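Local coordinates for DUF2020 domain-containing protein (Corynebacterium diphtheriae, PDB 3V7B) that is of unknown function, a DUF2020-family protein whose sequence family belongs to the Mog1p/PsbP clan and whose chain folds around an antiparallel beta sheet, at residues Pro77-Glu80 and Glu81-Val85; Glu26-Pro29 and Tyr30-Ser33. All coordinates share one frame; numbering follows the deposited sequence.

Interaction 1 (Pro77-Glu80 and Glu81-Val85); sequences PSEE and EAIRV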
ATOM      1  N   PRO A  77     -12.667  10.193  -6.176  1.00 21.99           N
ATOM      2  CA  PRO A  77     -13.995  10.783  -6.547  1.00 21.43           C
ATOM      3  C   PRO A  77     -14.882   9.877  -7.338  1.00 22.52           C
ATOM      4  O   PRO A  77     -16.097  10.132  -7.420  1.00 23.74           O
ATOM      5  CB  PRO A  77     -13.621  11.961  -7.468  1.00 23.22           C
ATOM      6  CG  PRO A  77     -12.216  12.262  -7.189  1.00 23.59           C
ATOM      7  CD  PRO A  77     -11.545  10.992  -6.740  1.00 22.53           C
ATOM      8  N   SER A  78     -14.298   8.859  -7.968  1.00 21.15           N
ATOM      9  CA  SER A  78     -15.052   7.844  -8.692  1.00 23.09           C
ATOM     10  C   SER A  78     -14.317   6.501  -8.747  1.00 20.84           C
ATOM     11  O   SER A  78     -13.108   6.392  -8.463  1.00 21.79           O
ATOM     12  CB  SER A  78     -15.284   8.244 -10.149  1.00 23.29           C
ATOM     13  OG  SER A  78     -14.022   8.292 -10.807  1.00 21.54           O
ATOM     14  N   GLU A  79     -15.074   5.489  -9.154  1.00 20.99           N
ATOM     15  CA  GLU A  79     -14.534   4.135  -9.356  1.00 20.22           C
ATOM     16  C   GLU A  79     -13.557   4.158 -10.520  1.00 20.37           C
ATOM     17  O   GLU A  79     -12.479   3.539 -10.454  1.00 17.70           O
ATOM     18  CB  GLU A  79     -15.671   3.127  -9.594  1.00 21.51           C
ATOM     19  CG  GLU A  79     -15.213   1.795 -10.037  1.00 22.14           C
ATOM     20  CD  GLU A  79     -16.280   0.746  -9.895  1.00 23.96           C
ATOM     21  OE1 GLU A  79     -15.984  -0.306 -10.441  1.00 25.61           O
ATOM     22  OE2 GLU A  79     -17.357   0.988  -9.259  1.00 25.48           O
ATOM     23  N   GLU A  80     -13.904   4.912 -11.562  1.00 20.78           N
ATOM     24  CA  GLU A  80     -12.994   5.103 -12.695  1.00 24.25           C
ATOM     25  C   GLU A  80     -11.620   5.562 -12.257  1.00 21.03           C
ATOM     26  O   GLU A  80     -10.587   5.088 -12.753  1.00 19.30           O
ATOM     27  CB  GLU A  80     -13.546   6.157 -13.677  1.00 31.30           C
ATOM     28  CG  GLU A  80     -12.715   6.286 -14.948  1.00 36.52           C
ATOM     29  CD  GLU A  80     -12.793   5.006 -15.800  1.00 45.51           C
ATOM     30  OE1 GLU A  80     -12.192   3.967 -15.435  1.00 55.13           O
ATOM     31  OE2 GLU A  80     -13.500   5.007 -16.840  1.00 59.87           O
ATOM     32  N   GLU A  81     -11.614   6.552 -11.376  1.00 20.28           N
ATOM     33  CA  GLU A  81     -10.343   7.052 -10.875  1.00 21.11           C
ATOM     34  C   GLU A  81      -9.623   6.016  -9.955  1.00 18.25           C
ATOM     35  O   GLU A  81      -8.405   5.966  -9.944  1.00 15.98           O
ATOM     36  CB  GLU A  81     -10.533   8.412 -10.180  1.00 23.68           C
ATOM     37  CG  GLU A  81     -10.603   9.579 -11.168  1.00 26.84           C
ATOM     38  CD  GLU A  81      -9.204   9.855 -11.777  1.00 31.87           C
ATOM     39  OE1 GLU A  81      -8.216   9.952 -11.021  1.00 35.35           O
ATOM     40  OE2 GLU A  81      -9.073   9.996 -13.003  1.00 37.28           O
ATOM     41  N   ALA A  82     -10.384   5.251  -9.173  1.00 17.38           N
ATOM     42  CA  ALA A  82      -9.787   4.189  -8.365  1.00 16.10           C
ATOM     43  C   ALA A  82      -9.161   3.153  -9.280  1.00 15.35           C
ATOM     44  O   ALA A  82      -8.122   2.623  -8.990  1.00 15.05           O
ATOM     45  CB  ALA A  82     -10.754   3.535  -7.444  1.00 14.99           C
ATOM     46  N   ILE A  83      -9.786   2.870 -10.410  1.00 15.38           N
ATOM     47  CA  ILE A  83      -9.195   1.925 -11.389  1.00 15.12           C
ATOM     48  C   ILE A  83      -7.918   2.480 -11.991  1.00 14.93           C
ATOM     49  O   ILE A  83      -6.974   1.744 -12.266  1.00 14.15           O
ATOM     50  CB  ILE A  83     -10.247   1.512 -12.500  1.00 15.35           C
ATOM     51  CG1 ILE A  83     -11.375   0.701 -11.912  1.00 16.15           C
ATOM     52  CG2 ILE A  83      -9.581   0.748 -13.631  1.00 15.69           C
ATOM     53  CD1 ILE A  83     -12.713   0.647 -12.708  1.00 15.69           C
ATOM     54  N   ARG A  84      -7.861   3.781 -12.215  1.00 15.77           N
ATOM     55  CA  ARG A  84      -6.671   4.426 -12.787  1.00 15.23           C
ATOM     56  C   ARG A  84      -5.473   4.264 -11.858  1.00 14.59           C
ATOM     57  O   ARG A  84      -4.340   3.961 -12.295  1.00 14.48           O
ATOM     58  CB  ARG A  84      -7.011   5.902 -13.005  1.00 16.61           C
ATOM     59  CG  ARG A  84      -5.958   6.683 -13.758  1.00 17.52           C
ATOM     60  CD  ARG A  84      -6.410   8.125 -13.953  1.00 20.14           C
ATOM     61  NE  ARG A  84      -5.444   8.840 -14.737  1.00 21.47           N
ATOM     62  CZ  ARG A  84      -5.397  10.166 -14.857  1.00 22.72           C
ATOM     63  NH1 ARG A  84      -6.293  10.954 -14.259  1.00 23.18           N
ATOM     64  NH2 ARG A  84      -4.463  10.695 -15.601  1.00 23.12           N
ATOM     65  N   VAL A  85      -5.707   4.425 -10.572  1.00 14.87           N
ATOM     66  CA  VAL A  85      -4.690   4.184  -9.512  1.00 13.18           C
ATOM     67  C   VAL A  85      -4.180   2.734  -9.584  1.00 13.56           C
ATOM     68  O   VAL A  85      -2.978   2.469  -9.694  1.00 12.89           O
ATOM     69  CB  VAL A  85      -5.255   4.419  -8.085  1.00 13.55           C
ATOM     70  CG1 VAL A  85      -4.208   4.059  -7.014  1.00 12.98           C
ATOM     71  CG2 VAL A  85      -5.670   5.901  -7.917  1.00 12.58           C
TER

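Interaction 2 (Glu26-Pro29 and Tyr30-Ser33); sequences EECP and YLDS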
ATOM      1  N   GLU A  26       5.934   7.288  14.308  1.00 36.60           N
ATOM      2  CA  GLU A  26       4.454   7.315  14.458  1.00 30.38           C
ATOM      3  C   GLU A  26       3.963   6.080  13.786  1.00 25.04           C
ATOM      4  O   GLU A  26       4.315   5.809  12.661  1.00 24.54           O
ATOM      5  CB  GLU A  26       3.815   8.570  13.848  1.00 30.82           C
ATOM      6  CG  GLU A  26       2.310   8.695  14.047  1.00 30.93           C
ATOM      7  CD  GLU A  26       1.891   8.701  15.512  1.00 35.99           C
ATOM      8  OE1 GLU A  26       0.737   8.328  15.876  1.00 29.74           O
ATOM      9  OE2 GLU A  26       2.759   9.088  16.324  1.00 40.99           O
ATOM     10  N   GLU A  27       3.185   5.296  14.499  1.00 21.64           N
ATOM     11  CA  GLU A  27       2.837   4.008  14.061  1.00 20.78           C
ATOM     12  C   GLU A  27       1.597   4.043  13.191  1.00 19.17           C
ATOM     13  O   GLU A  27       0.766   4.976  13.281  1.00 19.32           O
ATOM     14  CB  GLU A  27       2.697   3.050  15.245  1.00 21.91           C
ATOM     15  CG  GLU A  27       4.069   2.832  15.935  1.00 24.44           C
ATOM     16  CD  GLU A  27       4.082   1.734  16.992  1.00 28.14           C
ATOM     17  OE1 GLU A  27       5.139   1.646  17.678  1.00 30.36           O
ATOM     18  OE2 GLU A  27       3.048   0.983  17.168  1.00 28.64           O
ATOM     19  N   CYS A  28       1.493   3.032  12.347  1.00 18.30           N
ATOM     20  CA  CYS A  28       0.343   2.907  11.449  1.00 17.36           C
ATOM     21  C   CYS A  28      -0.910   2.601  12.230  1.00 18.63           C
ATOM     22  O   CYS A  28      -0.908   1.648  13.014  1.00 18.74           O
ATOM     23  CB  CYS A  28       0.587   1.744  10.526  1.00 17.89           C
ATOM     24  SG  CYS A  28      -0.577   1.668   9.176  1.00 16.37           S
ATOM     25  N   PRO A  29      -2.013   3.345  12.001  1.00 18.98           N
ATOM     26  CA  PRO A  29      -3.216   3.024  12.827  1.00 20.47           C
ATOM     27  C   PRO A  29      -3.833   1.686  12.558  1.00 20.25           C
ATOM     28  O   PRO A  29      -4.524   1.128  13.440  1.00 22.38           O
ATOM     29  CB  PRO A  29      -4.207   4.181  12.541  1.00 22.30           C
ATOM     30  CG  PRO A  29      -3.366   5.263  11.984  1.00 21.77           C
ATOM     31  CD  PRO A  29      -2.131   4.623  11.318  1.00 19.59           C
ATOM     32  N   TYR A  30      -3.492   1.075  11.431  1.00 17.67           N
ATOM     33  CA  TYR A  30      -4.173  -0.143  11.062  1.00 17.99           C
ATOM     34  C   TYR A  30      -3.271  -1.343  10.782  1.00 18.58           C
ATOM     35  O   TYR A  30      -3.736  -2.329  10.276  1.00 19.34           O
ATOM     36  CB  TYR A  30      -5.068   0.104   9.835  1.00 16.19           C
ATOM     37  CG  TYR A  30      -4.409   0.828   8.710  1.00 14.86           C
ATOM     38  CD1 TYR A  30      -3.805   0.117   7.697  1.00 13.61           C
ATOM     39  CD2 TYR A  30      -4.397   2.238   8.647  1.00 15.60           C
ATOM     40  CE1 TYR A  30      -3.230   0.761   6.627  1.00 13.76           C
ATOM     41  CE2 TYR A  30      -3.797   2.910   7.578  1.00 13.84           C
ATOM     42  CZ  TYR A  30      -3.221   2.181   6.591  1.00 14.20           C
ATOM     43  OH  TYR A  30      -2.649   2.836   5.548  1.00 13.52           O
ATOM     44  N   LEU A  31      -1.972  -1.225  11.028  1.00 17.61           N
ATOM     45  CA  LEU A  31      -1.048  -2.350  10.792  1.00 18.46           C
ATOM     46  C   LEU A  31      -0.046  -2.318  11.963  1.00 21.09           C
ATOM     47  O   LEU A  31       0.594  -1.293  12.203  1.00 21.72           O
ATOM     48  CB  LEU A  31      -0.303  -2.194   9.495  1.00 17.83           C
ATOM     49  CG  LEU A  31      -1.052  -2.461   8.200  1.00 16.67           C
ATOM     50  CD1 LEU A  31      -0.128  -2.333   6.982  1.00 17.24           C
ATOM     51  CD2 LEU A  31      -1.728  -3.848   8.205  1.00 15.82           C
ATOM     52  N   ASP A  32       0.092  -3.437  12.644  1.00 20.47           N
ATOM     53  CA  ASP A  32       1.035  -3.542  13.732  1.00 21.71           C
ATOM     54  C   ASP A  32       2.463  -3.631  13.213  1.00 20.15           C
ATOM     55  O   ASP A  32       2.756  -4.447  12.319  1.00 16.68           O
ATOM     56  CB  ASP A  32       0.653  -4.793  14.530  1.00 25.04           C
ATOM     57  CG  ASP A  32       1.615  -5.094  15.665  1.00 30.91           C
ATOM     58  OD1 ASP A  32       1.355  -4.551  16.759  1.00 34.50           O
ATOM     59  OD2 ASP A  32       2.613  -5.886  15.466  1.00 33.14           O
ATOM     60  N   SER A  33       3.355  -2.806  13.785  1.00 20.06           N
ATOM     61  CA  SER A  33       4.758  -2.716  13.336  1.00 20.95           C
ATOM     62  C   SER A  33       5.464  -4.079  13.431  1.00 19.87           C
ATOM     63  O   SER A  33       6.149  -4.493  12.494  1.00 19.58           O
ATOM     64  CB  SER A  33       5.534  -1.640  14.149  1.00 23.00           C
ATOM     65  OG  SER A  33       4.598  -0.574  14.518  1.00 27.07           O
TER
HETATM   66  O   HOH W   1       2.303  -1.345  16.012  1.00 23.38           O
HETATM   67  O   HOH W   2       2.791   0.243  12.962  1.00 22.97           O

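Interaction 1 (Pro77-Glu80 and Glu81-Val85)
Ser-78 turns its hydroxyl between its own backbone N and carbonyl carbon (chi1 65°), and this aims OG at the backbone N-H of Glu-81. The resulting bond, Glu-81 N to Ser-78 OG, is 3.0 Å long and fairly straight at 161°. Ser-78 is the N-cap of helix 79-89. Its OG takes up an N-H of the first turn, which has no earlier helical carbonyl to pair with. The same hydroxyl lies 3.5 Å from Glu-81 CB, so the base of the Glu-81 side chain packs beside the cap. The backbone carbonyl of Ser-78 adds the next bond, accepting from Ala-82 N. Glu-79 O then receives Ile-83 N at 2.8 Å, and Glu-80 O receives Arg-84 N at 3.1 Å.

Two side-chain pairs lie along the helix. Ile-83 places CG1 beside its backbone N, which brings it to 3.4 Å from Glu-79 O. Its CD1 reaches the aliphatic part of Glu-79, 3.8 Å from CG, and the two side chains cross at a slant. Gln-120 of strand 114-121 touches both residues. Further round, Glu-81 and Arg-84 form a salt bridge, with Arg-84 NH1 3.2 Å from Glu-81 OE2. OE2 uses its syn lone pair and lies close to the guanidinium plane. Phe-12 makes a cation-pi contact with the same arginine.

Glu-79, Glu-80 and Glu-81 put three acidic side chains in the first turn. Their negative charge would probably interact favourably with the helix dipole at this end. The salt bridge probably offsets part of that charge at Glu-81.

Interaction 2 (Glu26-Pro29 and Tyr30-Ser33)
A disulfide-linked loop leading into helix 33-40 holds this contact, a Cys sulfur-aromatic pair between Cys-28 and Tyr-30. Cys-28 SG sits over the centre of one Tyr-30 ring face, 3.6 Å from the centroid and 5° off the ring normal. Tyr-30 CG lies between its backbone N and carbonyl carbon (chi1 48°), which folds the ring back under the sulfur. SG also packs against Leu-31 CB at 3.9 Å.

Two waters join the polar side of the loop. Water 1 donates to Glu-27 OE2 at 2.7 Å and accepts from Ser-33 N at 2.9 Å. Water 2 accepts from Cys-28 N at 3.1 Å and donates to Leu-31 O at 2.8 Å. It also meets Ser-33 OG, at a short 2.5 Å. Asp-32 is the N-cap of the helix, its OD2 accepting from Trp-35 N.

Cys-28 is bonded to Cys-58 of strand 57-61, which fixes the loop to the sheet. Tyr-30 OH is hydrogen-bonded to Pro-56 O, and Ser-33 OG to Gln-47 OE1 of strand 46-50. The Tyr-30 ring lies among Val-71 and Val-73 of strand 69-75 and Ala-145 and Leu-149 of helix 135-149.

Interactions 1 and 2 lie on opposite sides of the centre of the chain. Their centres are 26 Å apart and their nearest atoms about 13 Å, so they do not touch. Interaction 2 comes first along the chain. Each includes the start of a helix with an N-cap residue, but the setting differs. Residues 77-85 run through the N-cap into helix 79-89, a surface contact held by direct bonds. Residues 26-33 are partly buried and held by a disulfide, a sulfur-aromatic contact and two waters. Both reach the same antiparallel sheet, interaction 1 at strands 114-121 and 124-130, interaction 2 at strands 46-50, 57-61 and 69-75. With the function unknown, neither can be tied to an active site.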